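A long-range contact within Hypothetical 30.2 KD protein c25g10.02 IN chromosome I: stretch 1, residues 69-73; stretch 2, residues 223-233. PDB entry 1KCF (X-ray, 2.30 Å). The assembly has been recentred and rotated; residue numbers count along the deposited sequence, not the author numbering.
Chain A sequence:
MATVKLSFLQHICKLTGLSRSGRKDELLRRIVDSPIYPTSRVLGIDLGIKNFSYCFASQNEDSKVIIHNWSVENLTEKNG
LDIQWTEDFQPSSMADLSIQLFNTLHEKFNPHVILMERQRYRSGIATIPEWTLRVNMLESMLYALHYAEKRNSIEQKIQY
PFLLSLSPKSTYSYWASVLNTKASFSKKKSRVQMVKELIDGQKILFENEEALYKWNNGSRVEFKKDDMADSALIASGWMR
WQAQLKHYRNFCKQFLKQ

Stretch 1 69-73: NWSVE
Stretch 2 (223-233) FKKDDMADSAL

Residues 69-73 form a β-strand, and residues 224-233 form an α-helix that packs across it, with F223 at the N-cap position just before the first turn. The two axes approach to 7.6 Å, and their N-to-C directions make an angle of 132°, so the helix runs obliquely against the sense of the strand. The backbone is extended in stretch 1, with phi from -126° to -169° and psi from 125° to 165°; the helical residues stay near -65°/-40°. Register is set by V72 and M228, whose CA atoms lie 5.9 Å apart. Together the stretches bury 343 Å², most of it on W70, V72 and M228.

W70 contributes the largest share. Its CA-to-CB bond points sideways, but chi1 of -171° (t) and chi2 of 22° bring the indole to the helix. There W70 NE1 donates a hydrogen bond to M228 O, with an NE1 to O distance of 2.7 Å and an N-H...O angle of 143°. M228 O also accepts the helical hydrogen bond from A232 N, 3.0 Å away, so the indole adds to the helix's own bonding without displacing it. Tryptophan suits this place because it joins a broad apolar surface to a single polar N-H, which here finds an acceptor in M228 O. S231, with chi1 of 63° (p), also lies at the ring edge, its OG 3.4 Å from W70 NE1. A small methyl lets the ring approach closely at A232, where CB is 3.4 Å from W70 CZ2.

V72, two residues along the strand, also faces the helix, whereas the CB of S71 between them points away, as strand alternation requires. With chi1 of 169° (t), V72 places CG2 3.4 Å from D227 CB and 3.4 Å from M228 CG. A compact branched side chain fills this space and favours the extended backbone. D227 meets it through its apolar CB, while its carboxylate oxygen OD1 is hydrogen-bonded elsewhere in the structure.

M228 links the two strand residues. M228 CB points toward the strand and lies 3.7 Å from W70 CE2, while the m, t, m rotamer (-66°, -168°, -79°) leads the end of the chain away. M228 SD nevertheless sits 4.8 Å from the centroid of the W70 five-membered ring (CG, CD1, NE1, CE2 and CD2). Methionine's flexible, unbranched chain can thus follow both the valine methyl and the indole, while its backbone carbonyl anchors the tryptophan.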

ATOM      1  N   ASN A  69     -23.355  -5.738  11.589  1.00 42.87           N
ATOM      2  CA  ASN A  69     -22.271  -5.440  12.510  1.00 43.17           C
ATOM      3  C   ASN A  69     -21.854  -4.007  12.279  1.00 44.51           C
ATOM      4  O   ASN A  69     -21.889  -3.516  11.149  1.00 44.99           O
ATOM      5  CB  ASN A  69     -21.095  -6.380  12.284  1.00 43.31           C
ATOM      6  CG  ASN A  69     -21.466  -7.827  12.504  1.00 46.99           C
ATOM      7  OD1 ASN A  69     -21.957  -8.499  11.599  1.00 48.39           O
ATOM      8  ND2 ASN A  69     -21.250  -8.315  13.723  1.00 46.48           N
ATOM      9  N   TRP A  70     -21.435  -3.342  13.346  1.00 43.31           N
ATOM     10  CA  TRP A  70     -21.087  -1.938  13.248  1.00 43.70           C
ATOM     11  C   TRP A  70     -20.186  -1.569  14.411  1.00 43.46           C
ATOM     12  O   TRP A  70     -20.546  -1.788  15.569  1.00 46.26           O
ATOM     13  CB  TRP A  70     -22.396  -1.153  13.293  1.00 41.44           C
ATOM     14  CG  TRP A  70     -22.315   0.286  13.003  1.00 38.95           C
ATOM     15  CD1 TRP A  70     -21.336   0.935  12.316  1.00 40.08           C
ATOM     16  CD2 TRP A  70     -23.305   1.268  13.320  1.00 37.16           C
ATOM     17  NE1 TRP A  70     -21.656   2.261  12.180  1.00 37.40           N
ATOM     18  CE2 TRP A  70     -22.859   2.494  12.788  1.00 35.65           C
ATOM     19  CE3 TRP A  70     -24.530   1.227  14.003  1.00 37.26           C
ATOM     20  CZ2 TRP A  70     -23.592   3.678  12.915  1.00 34.83           C
ATOM     21  CZ3 TRP A  70     -25.264   2.407  14.128  1.00 37.90           C
ATOM     22  CH2 TRP A  70     -24.790   3.615  13.587  1.00 37.84           C
ATOM     23  N   SER A  71     -19.016  -1.008  14.114  1.00 42.58           N
ATOM     24  CA  SER A  71     -18.092  -0.647  15.180  1.00 43.94           C
ATOM     25  C   SER A  71     -16.916   0.224  14.740  1.00 44.22           C
ATOM     26  O   SER A  71     -16.631   0.368  13.545  1.00 45.43           O
ATOM     27  CB  SER A  71     -17.553  -1.929  15.832  1.00 45.11           C
ATOM     28  OG  SER A  71     -16.732  -1.650  16.950  1.00 45.99           O
ATOM     29  N   VAL A  72     -16.250   0.811  15.731  1.00 42.60           N
ATOM     30  CA  VAL A  72     -15.072   1.644  15.524  1.00 44.97           C
ATOM     31  C   VAL A  72     -14.022   1.072  16.469  1.00 46.56           C
ATOM     32  O   VAL A  72     -14.273   0.914  17.664  1.00 48.15           O
ATOM     33  CB  VAL A  72     -15.337   3.118  15.874  1.00 45.30           C
ATOM     34  CG1 VAL A  72     -14.035   3.887  15.893  1.00 44.90           C
ATOM     35  CG2 VAL A  72     -16.273   3.727  14.846  1.00 49.34           C
ATOM     36  N   GLU A  73     -12.850   0.762  15.933  1.00 46.54           N
ATOM     37  CA  GLU A  73     -11.802   0.151  16.733  1.00 48.85           C
ATOM     38  C   GLU A  73     -10.475   0.888  16.690  1.00 47.78           C
ATOM     39  O   GLU A  73     -10.177   1.604  15.742  1.00 48.38           O
ATOM     40  CB  GLU A  73     -11.577  -1.285  16.252  1.00 49.51           C
ATOM     41  CG  GLU A  73     -12.849  -2.101  16.115  1.00 53.11           C
ATOM     42  CD  GLU A  73     -13.449  -2.476  17.450  1.00 54.54           C
ATOM     43  OE1 GLU A  73     -14.579  -3.009  17.464  1.00 56.31           O
ATOM     44  OE2 GLU A  73     -12.785  -2.245  18.483  1.00 56.20           O
ATOM     45  N   PHE A 223     -15.239  10.973  19.782  1.00 62.47           N
ATOM     46  CA  PHE A 223     -15.913  10.842  18.491  1.00 56.71           C
ATOM     47  C   PHE A 223     -16.315   9.427  18.069  1.00 52.76           C
ATOM     48  O   PHE A 223     -16.299   9.111  16.878  1.00 50.33           O
ATOM     49  CB  PHE A 223     -15.034  11.447  17.383  1.00 55.84           C
ATOM     50  CG  PHE A 223     -14.434  12.780  17.735  1.00 55.13           C
ATOM     51  CD1 PHE A 223     -13.248  12.859  18.460  1.00 55.03           C
ATOM     52  CD2 PHE A 223     -15.062  13.963  17.352  1.00 56.30           C
ATOM     53  CE1 PHE A 223     -12.696  14.096  18.803  1.00 55.04           C
ATOM     54  CE2 PHE A 223     -14.520  15.206  17.688  1.00 56.77           C
ATOM     55  CZ  PHE A 223     -13.333  15.272  18.413  1.00 55.64           C
ATOM     56  N   LYS A 224     -16.676   8.580  19.028  1.00 48.89           N
ATOM     57  CA  LYS A 224     -17.086   7.213  18.717  1.00 47.04           C
ATOM     58  C   LYS A 224     -18.291   7.221  17.779  1.00 44.64           C
ATOM     59  O   LYS A 224     -18.270   6.599  16.716  1.00 41.06           O
ATOM     60  CB  LYS A 224     -17.435   6.462  19.996  1.00 48.24           C
ATOM     61  N   LYS A 225     -19.342   7.926  18.192  1.00 43.35           N
ATOM     62  CA  LYS A 225     -20.572   8.035  17.414  1.00 45.36           C
ATOM     63  C   LYS A 225     -20.301   8.631  16.035  1.00 45.74           C
ATOM     64  O   LYS A 225     -20.875   8.198  15.034  1.00 46.13           O
ATOM     65  CB  LYS A 225     -21.581   8.919  18.153  1.00 46.90           C
ATOM     66  CG  LYS A 225     -22.050   8.371  19.488  1.00 49.40           C
ATOM     67  CD  LYS A 225     -23.429   7.742  19.382  1.00 52.06           C
ATOM     68  CE  LYS A 225     -24.486   8.785  19.071  1.00 53.26           C
ATOM     69  NZ  LYS A 225     -25.863   8.212  19.127  1.00 54.72           N
ATOM     70  N   ASP A 226     -19.432   9.634  15.988  1.00 44.04           N
ATOM     71  CA  ASP A 226     -19.094  10.292  14.734  1.00 44.04           C
ATOM     72  C   ASP A 226     -18.396   9.332  13.782  1.00 43.07           C
ATOM     73  O   ASP A 226     -18.691   9.312  12.591  1.00 42.86           O
ATOM     74  CB  ASP A 226     -18.201  11.499  15.008  1.00 48.42           C
ATOM     75  CG  ASP A 226     -18.863  12.508  15.927  1.00 54.33           C
ATOM     76  OD1 ASP A 226     -19.642  13.348  15.427  1.00 56.43           O
ATOM     77  OD2 ASP A 226     -18.622  12.444  17.154  1.00 56.51           O
ATOM     78  N   ASP A 227     -17.477   8.528  14.305  1.00 40.57           N
ATOM     79  CA  ASP A 227     -16.763   7.583  13.465  1.00 41.47           C
ATOM     80  C   ASP A 227     -17.679   6.459  12.986  1.00 43.11           C
ATOM     81  O   ASP A 227     -17.577   6.025  11.840  1.00 43.19           O
ATOM     82  CB  ASP A 227     -15.547   7.015  14.205  1.00 41.88           C
ATOM     83  CG  ASP A 227     -14.489   8.078  14.489  1.00 46.00           C
ATOM     84  OD1 ASP A 227     -14.566   9.170  13.887  1.00 46.77           O
ATOM     85  OD2 ASP A 227     -13.574   7.825  15.304  1.00 47.32           O
ATOM     86  N   MET A 228     -18.583   6.002  13.853  1.00 41.80           N
ATOM     87  CA  MET A 228     -19.518   4.938  13.484  1.00 42.24           C
ATOM     88  C   MET A 228     -20.511   5.454  12.450  1.00 40.00           C
ATOM     89  O   MET A 228     -20.876   4.748  11.510  1.00 40.46           O
ATOM     90  CB  MET A 228     -20.309   4.445  14.704  1.00 41.89           C
ATOM     91  CG  MET A 228     -19.491   3.753  15.780  1.00 47.13           C
ATOM     92  SD  MET A 228     -20.556   2.910  16.976  1.00 51.86           S
ATOM     93  CE  MET A 228     -21.080   4.253  17.992  1.00 53.38           C
ATOM     94  N   ALA A 229     -20.960   6.686  12.643  1.00 39.35           N
ATOM     95  CA  ALA A 229     -21.915   7.294  11.732  1.00 39.70           C
ATOM     96  C   ALA A 229     -21.273   7.399  10.359  1.00 38.76           C
ATOM     97  O   ALA A 229     -21.926   7.188   9.339  1.00 40.81           O
ATOM     98  CB  ALA A 229     -22.316   8.676  12.237  1.00 40.29           C
ATOM     99  N   ASP A 230     -19.982   7.701  10.340  1.00 37.76           N
ATOM    100  CA  ASP A 230     -19.267   7.831   9.081  1.00 39.18           C
ATOM    101  C   ASP A 230     -19.344   6.551   8.247  1.00 40.75           C
ATOM    102  O   ASP A 230     -19.740   6.591   7.082  1.00 39.82           O
ATOM    103  CB  ASP A 230     -17.807   8.194   9.337  1.00 42.21           C
ATOM    104  CG  ASP A 230     -17.226   9.050   8.235  1.00 48.79           C
ATOM    105  OD1 ASP A 230     -17.692  10.201   8.087  1.00 48.06           O
ATOM    106  OD2 ASP A 230     -16.318   8.575   7.514  1.00 49.68           O
ATOM    107  N   SER A 231     -18.975   5.413   8.832  1.00 39.55           N
ATOM    108  CA  SER A 231     -19.023   4.161   8.082  1.00 39.75           C
ATOM    109  C   SER A 231     -20.455   3.762   7.728  1.00 39.17           C
ATOM    110  O   SER A 231     -20.694   3.157   6.683  1.00 38.48           O
ATOM    111  CB  SER A 231     -18.332   3.023   8.857  1.00 39.17           C
ATOM    112  OG  SER A 231     -18.991   2.734  10.078  1.00 40.51           O
ATOM    113  N   ALA A 232     -21.409   4.097   8.592  1.00 38.30           N
ATOM    114  CA  ALA A 232     -22.803   3.760   8.328  1.00 37.01           C
ATOM    115  C   ALA A 232     -23.316   4.557   7.124  1.00 36.46           C
ATOM    116  O   ALA A 232     -24.098   4.050   6.324  1.00 34.19           O
ATOM    117  CB  ALA A 232     -23.661   4.047   9.559  1.00 37.15           C
ATOM    118  N   LEU A 233     -22.873   5.804   6.995  1.00 35.99           N
ATOM    119  CA  LEU A 233     -23.295   6.643   5.872  1.00 36.08           C
ATOM    120  C   LEU A 233     -22.639   6.182   4.581  1.00 35.46           C
ATOM    121  O   LEU A 233     -23.186   6.376   3.493  1.00 36.25           O
ATOM    122  CB  LEU A 233     -22.950   8.111   6.128  1.00 37.29           C
ATOM    123  CG  LEU A 233     -23.756   8.826   7.214  1.00 37.60           C
ATOM    124  CD1 LEU A 233     -23.087  10.139   7.555  1.00 34.74           C
ATOM    125  CD2 LEU A 233     -25.184   9.050   6.731  1.00 38.42           C
TER